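Local coordinates for protein thioredoxin (Bacillus cereus, PDB 3ZIT) that probably transfers electrons as a small thioredoxin-like, glutaredoxin-family oxidoreductase that carries a CxxC disulfide, at residues B[2-10]-B[27-36]. The protein carries 1 engineered substitution. Residues are numbered along the deposited sequence; the frame is centred on the assembly and turned at random.
Sequences KKIEVYAQP and VAYEEFDVKK. Engineered in segment 2-10: Ala8 (natural residue Thr).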
loop_
_atom_site.group_PDB
_atom_site.type_symbol
_atom_site.label_atom_id
_atom_site.label_comp_id
_atom_site.label_asym_id
_atom_site.label_seq_id
_atom_site.Cartn_x
_atom_site.Cartn_y
_atom_site.Cartn_z
ATOM N N LYS B 2 10.662 14.451 14.108
ATOM C CA LYS B 2 11.126 13.096 14.293
ATOM C C LYS B 2 11.697 12.665 12.969
ATOM O O LYS B 2 11.377 13.187 11.844
ATOM C CB LYS B 2 9.995 12.125 14.721
ATOM C CG LYS B 2 9.044 12.705 15.727
ATOM C CD LYS B 2 9.789 13.212 16.885
ATOM C CE LYS B 2 8.736 13.475 17.973
ATOM N NZ LYS B 2 9.238 12.920 19.256
ATOM N N LYS B 3 12.534 11.628 12.981
ATOM C CA LYS B 3 13.226 11.213 11.762
ATOM C C LYS B 3 12.266 10.785 10.653
ATOM O O LYS B 3 12.498 11.062 9.477
ATOM C CB LYS B 3 14.210 10.099 12.093
ATOM C CG LYS B 3 15.089 9.629 11.015
ATOM C CD LYS B 3 15.995 10.740 10.611
ATOM C CE LYS B 3 17.428 10.298 10.120
ATOM N NZ LYS B 3 18.812 10.219 10.799
ATOM N N ILE B 4 11.224 10.052 11.029
ATOM C CA ILE B 4 10.185 9.639 10.131
ATOM C C ILE B 4 8.875 9.988 10.683
ATOM O O ILE B 4 8.487 9.431 11.775
ATOM C CB ILE B 4 10.199 8.158 9.727
ATOM C CG1 ILE B 4 11.594 7.639 9.393
ATOM C CG2 ILE B 4 9.188 7.825 8.693
ATOM C CD1 ILE B 4 11.848 6.289 9.898
ATOM N N GLU B 5 8.115 10.902 10.072
ATOM C CA GLU B 5 6.814 11.346 10.533
ATOM C C GLU B 5 5.769 10.985 9.516
ATOM O O GLU B 5 5.960 11.277 8.324
ATOM C CB GLU B 5 6.738 12.845 10.783
ATOM C CG GLU B 5 7.715 13.335 11.842
ATOM C CD GLU B 5 7.618 14.887 12.030
ATOM O OE1 GLU B 5 7.081 15.599 11.169
ATOM O OE2 GLU B 5 8.274 15.431 12.897
ATOM N N VAL B 6 4.664 10.431 9.943
ATOM C CA VAL B 6 3.517 10.119 9.084
ATOM C C VAL B 6 2.339 10.943 9.515
ATOM O O VAL B 6 1.905 10.840 10.659
ATOM C CB VAL B 6 3.199 8.624 9.147
ATOM C CG1 VAL B 6 1.969 8.317 8.312
ATOM C CG2 VAL B 6 4.389 7.813 8.724
ATOM N N TYR B 7 1.798 11.742 8.606
ATOM C CA TYR B 7 0.598 12.527 8.837
ATOM C C TYR B 7 -0.585 11.830 8.173
ATOM O O TYR B 7 -0.554 11.567 6.955
ATOM C CB TYR B 7 0.761 13.956 8.298
ATOM C CG TYR B 7 1.828 14.718 9.084
ATOM C CD1 TYR B 7 3.157 14.559 8.832
ATOM C CD2 TYR B 7 1.449 15.484 10.174
ATOM C CE1 TYR B 7 4.135 15.097 9.657
ATOM C CE2 TYR B 7 2.405 16.044 11.014
ATOM C CZ TYR B 7 3.719 15.843 10.781
ATOM O OH TYR B 7 4.653 16.381 11.655
ATOM N N ALA B 8 -1.611 11.550 8.985
ATOM C CA ALA B 8 -2.738 10.766 8.540
ATOM C C ALA B 8 -4.030 11.365 9.114
ATOM O O ALA B 8 -3.979 12.329 9.870
ATOM C CB ALA B 8 -2.615 9.306 9.004
ATOM N N GLN B 9 -5.142 10.788 8.764
ATOM C CA GLN B 9 -6.442 11.156 9.336
ATOM C C GLN B 9 -7.347 9.936 9.172
ATOM O O GLN B 9 -7.030 9.011 8.400
ATOM C CB GLN B 9 -7.006 12.416 8.816
ATOM C CG GLN B 9 -7.372 12.292 7.355
ATOM C CD GLN B 9 -8.073 13.602 6.779
ATOM O OE1 GLN B 9 -7.943 14.712 7.216
ATOM N NE2 GLN B 9 -8.791 13.403 5.718
ATOM N N PRO B 10 -8.500 9.953 9.856
ATOM C CA PRO B 10 -9.484 8.861 9.700
ATOM C C PRO B 10 -10.101 8.895 8.275
ATOM O O PRO B 10 -10.049 9.922 7.532
ATOM C CB PRO B 10 -10.616 9.238 10.663
ATOM C CG PRO B 10 -9.959 10.120 11.633
ATOM C CD PRO B 10 -8.924 10.899 10.898
ATOM N N VAL B 27 9.543 -0.172 9.485
ATOM C CA VAL B 27 10.044 1.148 9.573
ATOM C C VAL B 27 9.681 1.774 10.899
ATOM O O VAL B 27 8.561 1.623 11.384
ATOM C CB VAL B 27 9.477 2.023 8.408
ATOM C CG1 VAL B 27 9.776 3.462 8.562
ATOM C CG2 VAL B 27 10.035 1.478 7.064
ATOM N N ALA B 28 10.648 2.496 11.508
ATOM C CA ALA B 28 10.449 3.106 12.842
ATOM C C ALA B 28 9.911 4.494 12.656
ATOM O O ALA B 28 10.610 5.454 12.781
ATOM C CB ALA B 28 11.758 3.133 13.582
ATOM N N TYR B 29 8.605 4.650 12.455
ATOM C CA TYR B 29 7.944 5.946 12.252
ATOM C C TYR B 29 7.123 6.389 13.464
ATOM O O TYR B 29 6.766 5.556 14.323
ATOM C CB TYR B 29 7.011 5.923 11.015
ATOM C CG TYR B 29 5.882 5.004 11.095
ATOM C CD1 TYR B 29 5.991 3.705 10.688
ATOM C CD2 TYR B 29 4.627 5.413 11.585
ATOM C CE1 TYR B 29 4.881 2.804 10.757
ATOM C CE2 TYR B 29 3.531 4.577 11.640
ATOM C CZ TYR B 29 3.667 3.257 11.231
ATOM O OH TYR B 29 2.567 2.411 11.276
ATOM N N GLU B 30 6.818 7.674 13.533
ATOM C CA GLU B 30 5.826 8.276 14.458
ATOM C C GLU B 30 4.708 8.816 13.628
ATOM O O GLU B 30 4.954 9.444 12.586
ATOM C CB GLU B 30 6.464 9.367 15.285
ATOM C CG GLU B 30 7.601 8.850 16.156
ATOM C CD GLU B 30 7.888 9.767 17.313
ATOM O OE1 GLU B 30 7.047 10.677 17.644
ATOM O OE2 GLU B 30 8.912 9.521 17.964
ATOM N N GLU B 31 3.473 8.631 14.062
ATOM C CA GLU B 31 2.346 9.101 13.329
ATOM C C GLU B 31 1.604 10.182 14.027
ATOM O O GLU B 31 1.650 10.326 15.300
ATOM C CB GLU B 31 1.367 8.027 12.948
ATOM C CG GLU B 31 0.576 7.504 14.128
ATOM C CD GLU B 31 -0.143 6.350 13.653
ATOM O OE1 GLU B 31 -1.208 6.522 12.960
ATOM O OE2 GLU B 31 0.397 5.272 13.614
ATOM N N PHE B 32 0.820 10.991 13.293
ATOM C CA PHE B 32 0.011 12.040 13.782
ATOM C C PHE B 32 -1.305 12.028 13.044
ATOM O O PHE B 32 -1.328 11.774 11.849
ATOM C CB PHE B 32 0.624 13.406 13.596
ATOM C CG PHE B 32 1.969 13.492 14.194
ATOM C CD1 PHE B 32 2.105 13.782 15.556
ATOM C CD2 PHE B 32 3.109 13.182 13.487
ATOM C CE1 PHE B 32 3.378 13.804 16.127
ATOM C CE2 PHE B 32 4.386 13.207 14.034
ATOM C CZ PHE B 32 4.504 13.482 15.398
ATOM N N ASP B 33 -2.405 12.322 13.756
ATOM C CA ASP B 33 -3.766 12.429 13.190
ATOM C C ASP B 33 -4.098 13.882 13.095
ATOM O O ASP B 33 -4.252 14.534 14.103
ATOM C CB ASP B 33 -4.701 11.644 14.071
ATOM C CG ASP B 33 -6.146 11.655 13.564
ATOM O OD1 ASP B 33 -6.600 12.658 13.088
ATOM O OD2 ASP B 33 -6.821 10.584 13.755
ATOM N N VAL B 34 -4.156 14.405 11.865
ATOM C CA VAL B 34 -4.358 15.825 11.660
ATOM C C VAL B 34 -5.761 16.288 11.927
ATOM O O VAL B 34 -6.016 17.473 11.908
ATOM C CB VAL B 34 -3.801 16.277 10.293
ATOM C CG1 VAL B 34 -2.356 15.989 10.150
ATOM C CG2 VAL B 34 -4.615 15.717 9.114
ATOM N N LYS B 35 -6.728 15.371 12.094
ATOM C CA LYS B 35 -8.060 15.795 12.533
ATOM C C LYS B 35 -8.044 16.013 14.038
ATOM O O LYS B 35 -8.673 16.923 14.541
ATOM C CB LYS B 35 -9.103 14.747 12.136
ATOM C CG LYS B 35 -9.484 14.734 10.676
ATOM C CD LYS B 35 -10.398 15.904 10.370
ATOM C CE LYS B 35 -10.922 15.742 8.921
ATOM N NZ LYS B 35 -9.965 16.329 7.930
ATOM N N LYS B 36 -7.361 15.163 14.805
ATOM C CA LYS B 36 -7.361 15.154 16.282
ATOM C C LYS B 36 -6.287 15.987 16.865
ATOM O O LYS B 36 -6.341 16.285 18.048
ATOM C CB LYS B 36 -7.250 13.723 16.783
ATOM C CG LYS B 36 -8.392 12.840 16.332
ATOM C CD LYS B 36 -8.193 11.400 16.853
ATOM C CE LYS B 36 -9.222 10.359 16.440
ATOM N NZ LYS B 36 -9.440 10.322 14.996
HETATM O O HOH W 1 10.644 8.268 13.495
#
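Val6 and Glu31 pair side by side where strands 4-8 and 30-33 run parallel. The two strands and helix 13-24 form the beta-alpha-beta unit of the thioredoxin fold, and 30-33 is an outermost strand of its sheet. Five backbone hydrogen bonds join the segments, from Glu30 N to Ile4 O (3.0 Å) through to Val34 N to Ala8 O (2.9 Å).

The tight part is the middle of the strands, where Val6, Tyr7 and Ala8 are buried. On the face of Tyr7 and Phe32, against helix 38-47, the rings lie nearly parallel, with planes 21° apart, but are offset so far that little of one lies over the other. Phe32 CD2 sits over one face of the Tyr7 ring, 3.8 Å from Tyr7 CZ. Val34 CG1 meets the Tyr7 ring at its edge, 3.8 Å from Tyr7 CD2. Tyr7 OH donates to Glu5 OE1 and also bonds Arg43.

On the other face, Val6 CG2 touches Tyr29 CD2, and both side chains reach Leu22 of helix 13-24. The engineered Ala8 also lies on this face.

The ends are looser and more exposed. Lys2 NZ makes a long salt bridge to Glu30 OE1 (3.5 Å). At the other end, the Lys35 chain folds back at chi2 (-76°) and again at chi4, which brings Lys35 NZ to Gln9 OE1 at 2.7 Å, from above the carbonyl plane.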